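Local coordinates for protein MS5a (Brassica napus, PDB 6L77) that is of unknown biochemical function but is linked to meiosis, and carries cystatin-like folds tied to a non-canonical enhancement of papain, at residues 139-142 with 143-147; 172-176 with 177-181. One frame throughout, in Å; residues are numbered along the deposited sequence. Where two conformers were deposited one is given.

Contact 1 (139-142 with 143-147); sequences IRLY and MEISF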
loop_
_atom_site.group_PDB
_atom_site.type_symbol
_atom_site.label_atom_id
_atom_site.label_comp_id
_atom_site.label_asym_id
_atom_site.label_seq_id
_atom_site.Cartn_x
_atom_site.Cartn_y
_atom_site.Cartn_z
ATOM N N ILE A 139 6.504 0.876 -1.206
ATOM C CA ILE A 139 6.466 2.189 -0.577
ATOM C C ILE A 139 5.786 3.187 -1.505
ATOM O O ILE A 139 4.863 3.903 -1.103
ATOM C CB ILE A 139 7.890 2.624 -0.190
ATOM C CG1 ILE A 139 8.418 1.693 0.910
ATOM C CG2 ILE A 139 7.937 4.089 0.249
ATOM C CD1 ILE A 139 9.902 1.919 1.227
ATOM N N ARG A 140 6.199 3.212 -2.779
ATOM C CA ARG A 140 5.529 4.070 -3.751
ATOM C C ARG A 140 4.056 3.705 -3.893
ATOM O O ARG A 140 3.200 4.590 -4.005
ATOM C CB ARG A 140 6.216 3.991 -5.117
ATOM C CG ARG A 140 5.397 4.677 -6.233
ATOM C CD ARG A 140 6.190 4.849 -7.514
ATOM N NE ARG A 140 6.855 3.619 -7.927
ATOM C CZ ARG A 140 6.282 2.664 -8.651
ATOM N NH1 ARG A 140 5.020 2.792 -9.040
ATOM N NH2 ARG A 140 6.971 1.575 -8.982
ATOM N N LEU A 141 3.743 2.404 -3.896
ATOM C CA LEU A 141 2.348 1.974 -3.945
ATOM C C LEU A 141 1.526 2.588 -2.813
ATOM O O LEU A 141 0.419 3.100 -3.042
ATOM C CB LEU A 141 2.277 0.445 -3.884
ATOM C CG LEU A 141 0.855 -0.141 -3.836
ATOM C CD1 LEU A 141 0.058 0.277 -5.063
ATOM C CD2 LEU A 141 0.927 -1.647 -3.753
ATOM N N TYR A 142 2.034 2.528 -1.574
ATOM C CA TYR A 142 1.236 3.043 -0.461
ATOM C C TYR A 142 1.071 4.552 -0.577
ATOM O O TYR A 142 -0.005 5.088 -0.280
ATOM C CB TYR A 142 1.852 2.676 0.892
ATOM C CG TYR A 142 1.877 1.191 1.263
ATOM C CD1 TYR A 142 1.570 0.194 0.332
ATOM C CD2 TYR A 142 2.216 0.797 2.557
ATOM C CE1 TYR A 142 1.605 -1.166 0.694
ATOM C CE2 TYR A 142 2.260 -0.545 2.921
ATOM C CZ TYR A 142 1.960 -1.520 1.986
ATOM O OH TYR A 142 2.014 -2.841 2.353
HETATM N N MSE A 143 2.109 5.248 -1.040
HETATM C CA MSE A 143 1.982 6.684 -1.337
HETATM C C MSE A 143 0.904 6.958 -2.396
HETATM O O MSE A 143 0.075 7.861 -2.251
HETATM C CB MSE A 143 3.318 7.260 -1.821
HETATM C CG MSE A 143 3.209 8.700 -2.342
HETATM SE SE MSE A 143 4.879 9.328 -3.177
HETATM C CE MSE A 143 4.996 8.036 -4.648
ATOM N N GLU A 144 0.924 6.168 -3.472
ATOM C CA GLU A 144 -0.036 6.384 -4.552
ATOM C C GLU A 144 -1.467 6.168 -4.079
ATOM O O GLU A 144 -2.370 6.937 -4.437
ATOM C CB GLU A 144 0.300 5.473 -5.731
ATOM C CG GLU A 144 1.557 5.933 -6.446
ATOM C CD GLU A 144 1.965 5.029 -7.592
ATOM O OE1 GLU A 144 1.363 3.943 -7.752
ATOM O OE2 GLU A 144 2.897 5.415 -8.330
ATOM N N ILE A 145 -1.701 5.135 -3.270
ATOM C CA ILE A 145 -3.046 4.908 -2.751
ATOM C C ILE A 145 -3.455 6.037 -1.812
ATOM O O ILE A 145 -4.610 6.480 -1.821
ATOM C CB ILE A 145 -3.127 3.534 -2.061
ATOM C CG1 ILE A 145 -2.820 2.430 -3.077
ATOM C CG2 ILE A 145 -4.513 3.321 -1.464
ATOM C CD1 ILE A 145 -2.675 1.059 -2.471
ATOM N N SER A 146 -2.514 6.531 -1.003
ATOM C CA SER A 146 -2.803 7.660 -0.122
ATOM C C SER A 146 -3.171 8.901 -0.923
ATOM O O SER A 146 -4.139 9.601 -0.600
ATOM C CB SER A 146 -1.593 7.948 0.772
ATOM O OG SER A 146 -1.255 6.819 1.557
ATOM N N PHE A 147 -2.392 9.202 -1.965
ATOM C CA PHE A 147 -2.676 10.378 -2.786
ATOM C C PHE A 147 -4.041 10.260 -3.457
ATOM O O PHE A 147 -4.806 11.235 -3.510
ATOM C CB PHE A 147 -1.569 10.555 -3.831
ATOM C CG PHE A 147 -1.750 11.768 -4.707
ATOM C CD1 PHE A 147 -1.632 13.047 -4.179
ATOM C CD2 PHE A 147 -2.046 11.627 -6.052
ATOM C CE1 PHE A 147 -1.810 14.161 -4.980
ATOM C CE2 PHE A 147 -2.225 12.750 -6.864
ATOM C CZ PHE A 147 -2.107 14.007 -6.324
#
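Arg140 and Glu144 form an i to i+4 salt bridge along one flank of helix 138-150, a local contact within a single helix whose other sides are buried between the antiparallel sheet and helix 12-29. The two side chains run side by side in the same direction. Arg140 NH1 reaches Glu144 OE2 at 3.4 Å, a weak but straight bond (170° at the hydrogen), and OE2 sits at the edge of the guanidinium, although the two flat groups are turned 60° against each other. With CG anti to the backbone N (chi1 170°), the arginine lays CG beside the carboxylate, 3.3 Å from Glu144 OE2, and the bend at chi3 turns the guanidinium so that NH1 comes back to OE2. An alanine in place of Glu144 would probably leave the guanidinium without its mate in this helical turn and freer to swing. Long side chains suit this more open flank, where Asp137 offers Arg140 NH2 a second, weak ion pair.

A helix packed against a curved antiparallel sheet is the core of the cystatin-like fold, here in the C-terminal part of a longer protein, and the remaining residues are accordingly mostly apolar. Leu141 CD1 touches Ile145 CD1 at 3.8 Å, and both side chains rest on Val20 of helix 12-29. Selenomethionine Met143 brings its CE against Arg140 CG (3.7 Å), while its side chain meets Ile163 and Ile190 of the sheet.

Small and polar, Ser146 can fold back on its own helix: OG gives a hydrogen bond to Tyr142 O (2.8 Å), which also accepts Ser146 N (3.0 Å), the two donors arriving from opposite faces of the carbonyl plane. The hydroxyl of buried Tyr142 is hydrogen-bonded to His23 NE2 and Arg210 NE.

Contact 2 (172-176 with 177-181); sequences ENVPR and ETVLK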
loop_
_atom_site.group_PDB
_atom_site.type_symbol
_atom_site.label_atom_id
_atom_site.label_comp_id
_atom_site.label_asym_id
_atom_site.label_seq_id
_atom_site.Cartn_x
_atom_site.Cartn_y
_atom_site.Cartn_z
ATOM N N GLU A 172 9.166 -4.806 16.491
ATOM C CA GLU A 172 10.277 -5.623 16.942
ATOM C C GLU A 172 11.559 -5.105 16.310
ATOM O O GLU A 172 11.549 -4.571 15.194
ATOM C CB GLU A 172 10.095 -7.092 16.555
ATOM C CG GLU A 172 8.752 -7.688 16.907
ATOM C CD GLU A 172 8.498 -8.980 16.157
ATOM O OE1 GLU A 172 9.355 -9.368 15.328
ATOM O OE2 GLU A 172 7.441 -9.605 16.392
ATOM N N ASN A 173 12.658 -5.299 17.028
ATOM C CA ASN A 173 13.977 -4.845 16.600
ATOM C C ASN A 173 14.539 -5.837 15.582
ATOM O O ASN A 173 15.140 -6.846 15.957
ATOM C CB ASN A 173 14.890 -4.710 17.810
ATOM C CG ASN A 173 16.199 -4.030 17.477
ATOM O OD1 ASN A 173 16.642 -4.061 16.332
ATOM N ND2 ASN A 173 16.824 -3.421 18.469
ATOM N N VAL A 174 14.395 -5.533 14.294
ATOM C CA VAL A 174 14.768 -6.485 13.245
ATOM C C VAL A 174 15.736 -5.816 12.275
ATOM O O VAL A 174 15.869 -4.581 12.264
ATOM C CB VAL A 174 13.522 -7.023 12.503
ATOM C CG1 VAL A 174 12.590 -7.731 13.482
ATOM C CG2 VAL A 174 12.784 -5.899 11.783
ATOM N N PRO A 175 16.432 -6.601 11.438
ATOM C CA PRO A 175 17.307 -5.984 10.427
ATOM C C PRO A 175 16.492 -5.177 9.429
ATOM O O PRO A 175 15.342 -5.499 9.122
ATOM C CB PRO A 175 17.987 -7.186 9.749
ATOM C CG PRO A 175 17.889 -8.295 10.737
ATOM C CD PRO A 175 16.557 -8.071 11.421
ATOM N N ARG A 176 17.119 -4.123 8.903
ATOM C CA ARG A 176 16.463 -3.268 7.913
ATOM C C ARG A 176 15.939 -4.078 6.732
ATOM O O ARG A 176 14.852 -3.800 6.219
ATOM C CB ARG A 176 17.449 -2.197 7.441
ATOM C CG ARG A 176 16.948 -1.254 6.339
ATOM C CD ARG A 176 18.032 -0.172 6.126
ATOM N NE ARG A 176 18.060 0.685 7.308
ATOM C CZ ARG A 176 17.876 1.997 7.286
ATOM N NH1 ARG A 176 17.721 2.625 6.124
ATOM N NH2 ARG A 176 17.858 2.679 8.425
ATOM N N GLU A 177 16.695 -5.088 6.289
ATOM C CA GLU A 177 16.246 -5.900 5.160
ATOM C C GLU A 177 14.903 -6.563 5.450
ATOM O O GLU A 177 14.051 -6.681 4.559
ATOM C CB GLU A 177 17.301 -6.959 4.822
ATOM C CG GLU A 177 18.717 -6.423 4.699
ATOM C CD GLU A 177 19.451 -6.419 6.030
ATOM O OE1 GLU A 177 19.997 -7.479 6.418
ATOM O OE2 GLU A 177 19.460 -5.367 6.697
ATOM N N THR A 178 14.700 -7.009 6.691
ATOM C CA THR A 178 13.416 -7.593 7.073
ATOM C C THR A 178 12.300 -6.566 6.994
ATOM O O THR A 178 11.188 -6.879 6.548
ATOM C CB THR A 178 13.517 -8.162 8.488
ATOM O OG1 THR A 178 14.510 -9.193 8.499
ATOM C CG2 THR A 178 12.182 -8.733 8.945
ATOM N N VAL A 179 12.573 -5.331 7.420
ATOM C CA VAL A 179 11.544 -4.296 7.372
ATOM C C VAL A 179 11.058 -4.084 5.946
ATOM O O VAL A 179 9.863 -3.871 5.704
ATOM C CB VAL A 179 12.086 -2.993 7.985
ATOM C CG1 VAL A 179 11.034 -1.908 7.955
ATOM C CG2 VAL A 179 12.540 -3.237 9.435
ATOM N N LEU A 180 11.971 -4.131 4.980
ATOM C CA LEU A 180 11.634 -3.823 3.590
ATOM C C LEU A 180 11.094 -5.012 2.804
ATOM O O LEU A 180 10.295 -4.815 1.878
ATOM C CB LEU A 180 12.875 -3.281 2.875
ATOM C CG LEU A 180 13.322 -1.900 3.331
ATOM C CD1 LEU A 180 14.824 -1.688 3.064
ATOM C CD2 LEU A 180 12.479 -0.858 2.598
ATOM N N LYS A 181 11.518 -6.238 3.127
ATOM C CA LYS A 181 11.260 -7.379 2.253
ATOM C C LYS A 181 10.275 -8.401 2.811
ATOM O O LYS A 181 9.798 -9.243 2.048
ATOM C CB LYS A 181 12.577 -8.108 1.917
ATOM C CG LYS A 181 13.560 -7.303 1.074
ATOM C CD LYS A 181 14.778 -8.151 0.700
ATOM C CE LYS A 181 15.933 -7.299 0.197
ATOM N NZ LYS A 181 15.645 -6.635 -1.098
#
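Val174 CG2 meets Val179 CG2 at 3.6 Å, folding the loop against the first turn of helix 176-181. The same methyl reaches Thr178 CG2 at 4.1 Å, the two side chains crossing at about a right angle; chi1 of -60° puts CG1 anti to the carbonyl carbon and leaves CG2 between that carbon and the backbone N. Pro175 occupies the N-cap. It brings no N-H that the helix start would leave without an intrahelical acceptor, though its ring offers no side-chain cap; its carbonyl O serves as the first acceptor, taking Val179 N (3.3 Å) in the carbonyl plane and, weakly, Thr178 N (2.9 Å). Thr178 OG1 flanks the ring, 3.7 Å from Pro175 CD.

One residue on, Arg176 O accepts Leu180 N at 3.2 Å. Their side chains lie alongside each other, Arg176 CG to Leu180 CD1 3.9 Å, an aliphatic pairing; beyond it the guanidinium forms a salt bridge with Asp132 and a hydrogen bond to Lys127 O. Farther out, Val174 O takes a hydrogen bond from Tyr126 OH and Val179 packs on Val168 and Thr170, so the short helix lies against strands 124-127 and 161-170, and Leu180 O ties it to Trp138 NE1 of helix 138-150.

How the contacts relate
Contact 1 is largely core and contact 2 lies nearer the surface, its centre about 17 Å from the centre of the chain, against about 6 Å for the centre of contact 1. Both are local contacts that pack on strand 161-170, contact 1 within helix 138-150 and contact 2 between a loop and the start of helix 176-181; their centres are about 20 Å apart, yet Ile139 CD1 and Leu180 CD2 touch at 4.0 Å. Their chemistry follows their place. In mid-helix, contact 1 continues regular backbone bonding and adds a salt bridge and a serine hydroxyl bond. Contact 2 uses the carbonyl of the N-cap residue and valine packing, its arginine pairing with Asp132 elsewhere.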